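Local coordinates for Slr0280 protein (Synechocystis sp., PDB 5H3K) that is of unknown function but carries a phosphodiester glycosidase (NAGPA) family domain, so it may cleave a sugar phosphodiester, at residues A[340-345]-A[518-523]; A[363-368]-A[405-410]. All coordinates share one frame; numbering follows the deposited sequence.

Overall arrangement
Followed from the N terminus, the chain passes through several β-sheets before reaching 340-345, just after strand 336-339, where interaction 1 opens. Interaction 2 lies wholly within the long loop that interaction 1 closes: 363-368, between strands 359-362 and 369-373, meets 405-410, which leads from strand 397-403 into strand 411-415. The outer loop is completed much later, when 518-523 returns at the start of helix 522-526 to meet 340-345. The two contacts are nested, with centres about 11 Å apart, and R368 joins them directly, its NE lying 2.9 Å from E518 O in a probable hydrogen bond. Together they tie the 343-344/349-350 hairpin to the start of helix 522-526 and join two loops of the mixed sheet.

Interaction 1: A[340-345]-A[518-523]; sequences AGFFNR and EGFSSA
The rings of F342 and F520 meet from opposite directions, and they alone make this small contact, which buries 76 Å² in all. The pair is an offset edge-to-face stack: the edge of F520 is turned toward the face of F342, with ring centroids 5.6 Å apart and planes inclined at 61°. The closest approach is F342 CE1 to F520 CZ at 3.7 Å, while F342 CZ lies 3.8 Å from F520 CE2, so one outer bond of each ring does the touching. In both residues CG stands anti to the carbonyl carbon (chi1 -64° in F342 and -73° in F520); this torsion brings the outer end of each ring to the other, although the nearest CA atoms, those of F342 and F520, are 11.6 Å apart.

The F520 ring has further partners: a cation-pi contact with R368, a stack with F524, and E518 OE1 at its edge, in plane. E518 is itself fixed through OE2 by a salt bridge to R383. F342 pairs through its backbone with L351 and packs on D577, placing the contact between the 343-344/349-350 hairpin and the start of helix 522-526, where S521 is the N-cap.

Interaction 2: A[363-368]-A[405-410]; sequences GPILNR and SGYVQR
G363 meets S405 through a water, which donates to G363 O at 2.6 Å and also hydrogen-bonds S405 OG. S405 OG also accepts a hydrogen bond from Y407 N (2.9 Å, 160° at the hydrogen), so the water joins the first loop to the turn that carries the tyrosine.

Next comes I365, which puts both branches against Y407. CG2 touches Y407 CB at 3.7 Å and S405 OG at 3.6 Å, while CD1 sits over one face of the ring in a CH-pi contact, 4.2 Å from the centroid and shifted toward the rim. Y407 has CG anti to its backbone N (chi1 -176°), a rotation that turns one ring face to I365 CD1 and brings OH to L366. There L366 CD2 packs at 3.5 Å from Y407 OH, the two side chains crossing at about a right angle. Replacing Y407 by alanine removes the ring and its hydroxyl and is likely to open a gap beside I365 and L366. The L366 side chain also covers a guanidinium face of R368, CD1 lying 3.6 Å above its plane.

The bond from Y407 N to S405 OG defines an ST turn; around it, two irregular connections of the mixed β-sheet join through an apolar patch and a bridging water.

Interaction 1: A[340-345]-A[518-523]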
loop_
_atom_site.group_PDB
_atom_site.type_symbol
_atom_site.label_atom_id
_atom_site.label_comp_id
_atom_site.label_asym_id
_atom_site.label_seq_id
_atom_site.Cartn_x
_atom_site.Cartn_y
_atom_site.Cartn_z
ATOM N N ALA A 340 -2.905 -4.583 -2.828
ATOM C CA ALA A 340 -3.983 -4.891 -3.764
ATOM C C ALA A 340 -4.379 -6.365 -3.839
ATOM O O ALA A 340 -5.237 -6.826 -3.077
ATOM C CB ALA A 340 -3.657 -4.316 -5.175
ATOM N N GLY A 341 -3.782 -7.117 -4.761
ATOM C CA GLY A 341 -4.293 -8.445 -5.062
ATOM C C GLY A 341 -3.900 -9.580 -4.117
ATOM O O GLY A 341 -2.889 -9.509 -3.414
ATOM N N PHE A 342 -4.694 -10.651 -4.127
ATOM C CA PHE A 342 -4.374 -11.864 -3.383
ATOM C C PHE A 342 -3.169 -12.603 -3.974
ATOM O O PHE A 342 -2.884 -12.513 -5.176
ATOM C CB PHE A 342 -5.587 -12.789 -3.375
ATOM C CG PHE A 342 -6.771 -12.216 -2.654
ATOM C CD1 PHE A 342 -7.908 -11.826 -3.348
ATOM C CD2 PHE A 342 -6.736 -12.060 -1.277
ATOM C CE1 PHE A 342 -9.014 -11.287 -2.673
ATOM C CE2 PHE A 342 -7.836 -11.524 -0.584
ATOM C CZ PHE A 342 -8.963 -11.143 -1.275
ATOM N N PHE A 343 -2.465 -13.334 -3.122
ATOM C CA PHE A 343 -1.271 -14.059 -3.523
ATOM C C PHE A 343 -1.053 -15.231 -2.585
ATOM O O PHE A 343 -1.672 -15.313 -1.514
ATOM C CB PHE A 343 -0.033 -13.129 -3.524
ATOM C CG PHE A 343 0.275 -12.491 -2.169
ATOM C CD1 PHE A 343 -0.371 -11.326 -1.767
ATOM C CD2 PHE A 343 1.214 -13.058 -1.311
ATOM C CE1 PHE A 343 -0.100 -10.736 -0.522
ATOM C CE2 PHE A 343 1.493 -12.477 -0.064
ATOM C CZ PHE A 343 0.827 -11.308 0.326
ATOM N N ASN A 344 -0.178 -16.133 -3.011
ATOM C CA ASN A 344 0.223 -17.290 -2.225
ATOM C C ASN A 344 1.504 -16.899 -1.510
ATOM O O ASN A 344 2.529 -16.674 -2.148
ATOM C CB ASN A 344 0.457 -18.462 -3.183
ATOM C CG ASN A 344 0.843 -19.746 -2.471
ATOM O OD1 ASN A 344 1.454 -19.720 -1.404
ATOM N ND2 ASN A 344 0.516 -20.875 -3.078
ATOM N N ARG A 345 1.467 -16.758 -0.186
ATOM C CA ARG A 345 2.671 -16.276 0.498
ATOM C C ARG A 345 3.780 -17.330 0.522
ATOM O O ARG A 345 4.949 -17.006 0.721
ATOM C CB ARG A 345 2.361 -15.777 1.911
ATOM C CG ARG A 345 1.692 -16.791 2.801
ATOM C CD ARG A 345 1.594 -16.258 4.230
ATOM N NE ARG A 345 2.893 -16.255 4.904
ATOM C CZ ARG A 345 3.420 -17.319 5.509
ATOM N NH1 ARG A 345 4.605 -17.232 6.101
ATOM N NH2 ARG A 345 2.762 -18.475 5.515
ATOM N N GLU A 518 -18.073 -15.883 -5.491
ATOM C CA GLU A 518 -16.711 -15.591 -5.938
ATOM C C GLU A 518 -15.683 -16.599 -5.415
ATOM O O GLU A 518 -14.475 -16.369 -5.497
ATOM C CB GLU A 518 -16.319 -14.163 -5.538
ATOM C CG GLU A 518 -17.136 -13.082 -6.245
ATOM C CD GLU A 518 -16.570 -11.690 -6.039
ATOM O OE1 GLU A 518 -15.323 -11.561 -5.935
ATOM O OE2 GLU A 518 -17.361 -10.719 -6.000
ATOM N N GLY A 519 -16.163 -17.705 -4.848
ATOM C CA GLY A 519 -15.284 -18.795 -4.444
ATOM C C GLY A 519 -14.478 -18.609 -3.168
ATOM O O GLY A 519 -13.461 -19.277 -2.967
ATOM N N PHE A 520 -14.913 -17.708 -2.296
ATOM C CA PHE A 520 -14.224 -17.514 -1.025
ATOM C C PHE A 520 -14.734 -18.510 0.008
ATOM O O PHE A 520 -15.935 -18.792 0.053
ATOM C CB PHE A 520 -14.439 -16.084 -0.547
ATOM C CG PHE A 520 -13.650 -15.063 -1.335
ATOM C CD1 PHE A 520 -14.228 -14.366 -2.389
ATOM C CD2 PHE A 520 -12.324 -14.811 -1.017
ATOM C CE1 PHE A 520 -13.486 -13.422 -3.123
ATOM C CE2 PHE A 520 -11.586 -13.872 -1.733
ATOM C CZ PHE A 520 -12.168 -13.181 -2.781
ATOM N N SER A 521 -13.826 -19.037 0.831
ATOM C CA SER A 521 -14.145 -20.121 1.775
ATOM C C SER A 521 -15.047 -19.669 2.921
ATOM O O SER A 521 -15.192 -18.471 3.166
ATOM C CB SER A 521 -12.866 -20.715 2.361
ATOM O OG SER A 521 -12.245 -19.812 3.272
ATOM N N SER A 522 -15.644 -20.630 3.627
ATOM C CA SER A 522 -16.436 -20.334 4.814
ATOM C C SER A 522 -15.586 -19.616 5.845
ATOM O O SER A 522 -16.039 -18.654 6.478
ATOM C CB SER A 522 -16.981 -21.621 5.435
ATOM O OG SER A 522 -17.660 -22.394 4.469
ATOM N N ALA A 523 -14.360 -20.095 6.023
ATOM C CA ALA A 523 -13.437 -19.495 6.988
ATOM C C ALA A 523 -13.158 -18.025 6.657
ATOM O O ALA A 523 -13.139 -17.164 7.545
ATOM C CB ALA A 523 -12.137 -20.288 7.037
#

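Interaction 2: A[363-368]-A[405-410]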
loop_
_atom_site.group_PDB
_atom_site.type_symbol
_atom_site.label_atom_id
_atom_site.label_comp_id
_atom_site.label_asym_id
_atom_site.label_seq_id
_atom_site.Cartn_x
_atom_site.Cartn_y
_atom_site.Cartn_z
ATOM N N GLY A 363 -3.363 -13.326 -14.587
ATOM C CA GLY A 363 -4.718 -13.431 -15.107
ATOM C C GLY A 363 -5.780 -13.500 -14.023
ATOM O O GLY A 363 -5.474 -13.838 -12.876
ATOM N N PRO A 364 -7.046 -13.217 -14.387
ATOM C CA PRO A 364 -8.167 -13.279 -13.443
ATOM C C PRO A 364 -8.443 -14.725 -13.036
ATOM O O PRO A 364 -8.198 -15.662 -13.822
ATOM C CB PRO A 364 -9.362 -12.753 -14.262
ATOM C CG PRO A 364 -8.793 -12.280 -15.585
ATOM C CD PRO A 364 -7.517 -13.043 -15.771
ATOM N N ILE A 365 -8.938 -14.911 -11.819
ATOM C CA ILE A 365 -9.401 -16.231 -11.393
ATOM C C ILE A 365 -10.759 -16.166 -10.691
ATOM O O ILE A 365 -11.118 -15.126 -10.116
ATOM C CB ILE A 365 -8.380 -16.954 -10.467
ATOM C CG1 ILE A 365 -8.255 -16.244 -9.112
ATOM C CG2 ILE A 365 -7.009 -17.101 -11.143
ATOM C CD1 ILE A 365 -7.496 -17.062 -8.070
ATOM N N LEU A 366 -11.506 -17.275 -10.772
ATOM C CA LEU A 366 -12.723 -17.513 -9.985
ATOM C C LEU A 366 -13.838 -16.471 -10.176
ATOM O O LEU A 366 -14.665 -16.279 -9.297
ATOM C CB LEU A 366 -12.366 -17.668 -8.502
ATOM C CG LEU A 366 -11.560 -18.936 -8.218
ATOM C CD1 LEU A 366 -10.923 -18.885 -6.823
ATOM C CD2 LEU A 366 -12.469 -20.153 -8.361
ATOM N N ASN A 367 -13.841 -15.797 -11.323
ATOM C CA ASN A 367 -14.834 -14.771 -11.633
ATOM C C ASN A 367 -14.923 -13.740 -10.503
ATOM O O ASN A 367 -16.007 -13.288 -10.134
ATOM C CB ASN A 367 -16.197 -15.407 -11.914
ATOM C CG ASN A 367 -17.055 -14.571 -12.859
ATOM O OD1 ASN A 367 -16.541 -13.915 -13.775
ATOM N ND2 ASN A 367 -18.373 -14.596 -12.646
ATOM N N ARG A 368 -13.764 -13.355 -9.977
ATOM C CA ARG A 368 -13.704 -12.459 -8.831
ATOM C C ARG A 368 -13.829 -10.986 -9.171
ATOM O O ARG A 368 -13.552 -10.568 -10.297
ATOM C CB ARG A 368 -12.436 -12.728 -8.038
ATOM C CG ARG A 368 -12.617 -13.950 -7.167
ATOM C CD ARG A 368 -11.368 -14.355 -6.421
ATOM N NE ARG A 368 -11.759 -15.380 -5.461
ATOM C CZ ARG A 368 -10.953 -15.982 -4.593
ATOM N NH1 ARG A 368 -9.652 -15.704 -4.554
ATOM N NH2 ARG A 368 -11.468 -16.885 -3.764
ATOM N N SER A 405 -0.603 -17.270 -13.874
ATOM C CA SER A 405 -1.253 -17.376 -12.570
ATOM C C SER A 405 -0.643 -18.438 -11.659
ATOM O O SER A 405 -0.224 -19.511 -12.113
ATOM C CB SER A 405 -2.756 -17.651 -12.752
ATOM O OG SER A 405 -3.435 -17.739 -11.495
ATOM N N GLY A 406 -0.612 -18.140 -10.364
ATOM C CA GLY A 406 -0.256 -19.133 -9.363
ATOM C C GLY A 406 -1.409 -20.058 -9.025
ATOM O O GLY A 406 -1.255 -20.990 -8.217
ATOM N N TYR A 407 -2.572 -19.820 -9.636
ATOM C CA TYR A 407 -3.747 -20.630 -9.339
ATOM C C TYR A 407 -3.799 -21.924 -10.172
ATOM O O TYR A 407 -3.835 -21.898 -11.404
ATOM C CB TYR A 407 -5.021 -19.802 -9.525
ATOM C CG TYR A 407 -6.297 -20.530 -9.150
ATOM C CD1 TYR A 407 -6.518 -20.967 -7.849
ATOM C CD2 TYR A 407 -7.281 -20.753 -10.093
ATOM C CE1 TYR A 407 -7.693 -21.635 -7.503
ATOM C CE2 TYR A 407 -8.468 -21.409 -9.755
ATOM C CZ TYR A 407 -8.661 -21.850 -8.460
ATOM O OH TYR A 407 -9.834 -22.506 -8.132
ATOM N N VAL A 408 -3.812 -23.059 -9.483
ATOM C CA VAL A 408 -3.699 -24.358 -10.149
ATOM C C VAL A 408 -5.002 -25.150 -10.188
ATOM O O VAL A 408 -5.541 -25.557 -9.148
ATOM C CB VAL A 408 -2.612 -25.219 -9.488
ATOM C CG1 VAL A 408 -2.457 -26.528 -10.234
ATOM C CG2 VAL A 408 -1.297 -24.485 -9.456
ATOM N N GLN A 409 -5.501 -25.368 -11.402
ATOM C CA GLN A 409 -6.648 -26.236 -11.643
ATOM C C GLN A 409 -6.412 -27.028 -12.928
ATOM O O GLN A 409 -5.585 -26.652 -13.757
ATOM C CB GLN A 409 -7.940 -25.427 -11.775
ATOM C CG GLN A 409 -8.385 -24.691 -10.512
ATOM C CD GLN A 409 -8.788 -25.626 -9.377
ATOM O OE1 GLN A 409 -9.207 -26.759 -9.607
ATOM N NE2 GLN A 409 -8.658 -25.147 -8.140
ATOM N N ARG A 410 -7.119 -28.137 -13.089
ATOM C CA ARG A 410 -7.064 -28.845 -14.358
ATOM C C ARG A 410 -7.549 -27.911 -15.460
ATOM O O ARG A 410 -8.530 -27.177 -15.284
ATOM C CB ARG A 410 -7.923 -30.107 -14.304
ATOM C CG ARG A 410 -7.325 -31.185 -13.405
ATOM C CD ARG A 410 -8.283 -32.359 -13.200
ATOM N NE ARG A 410 -8.310 -33.267 -14.344
ATOM C CZ ARG A 410 -9.197 -33.201 -15.333
ATOM N NH1 ARG A 410 -10.137 -32.260 -15.329
ATOM N NH2 ARG A 410 -9.142 -34.081 -16.327
HETATM O O HOH W 1 -3.643 -14.938 -11.385
#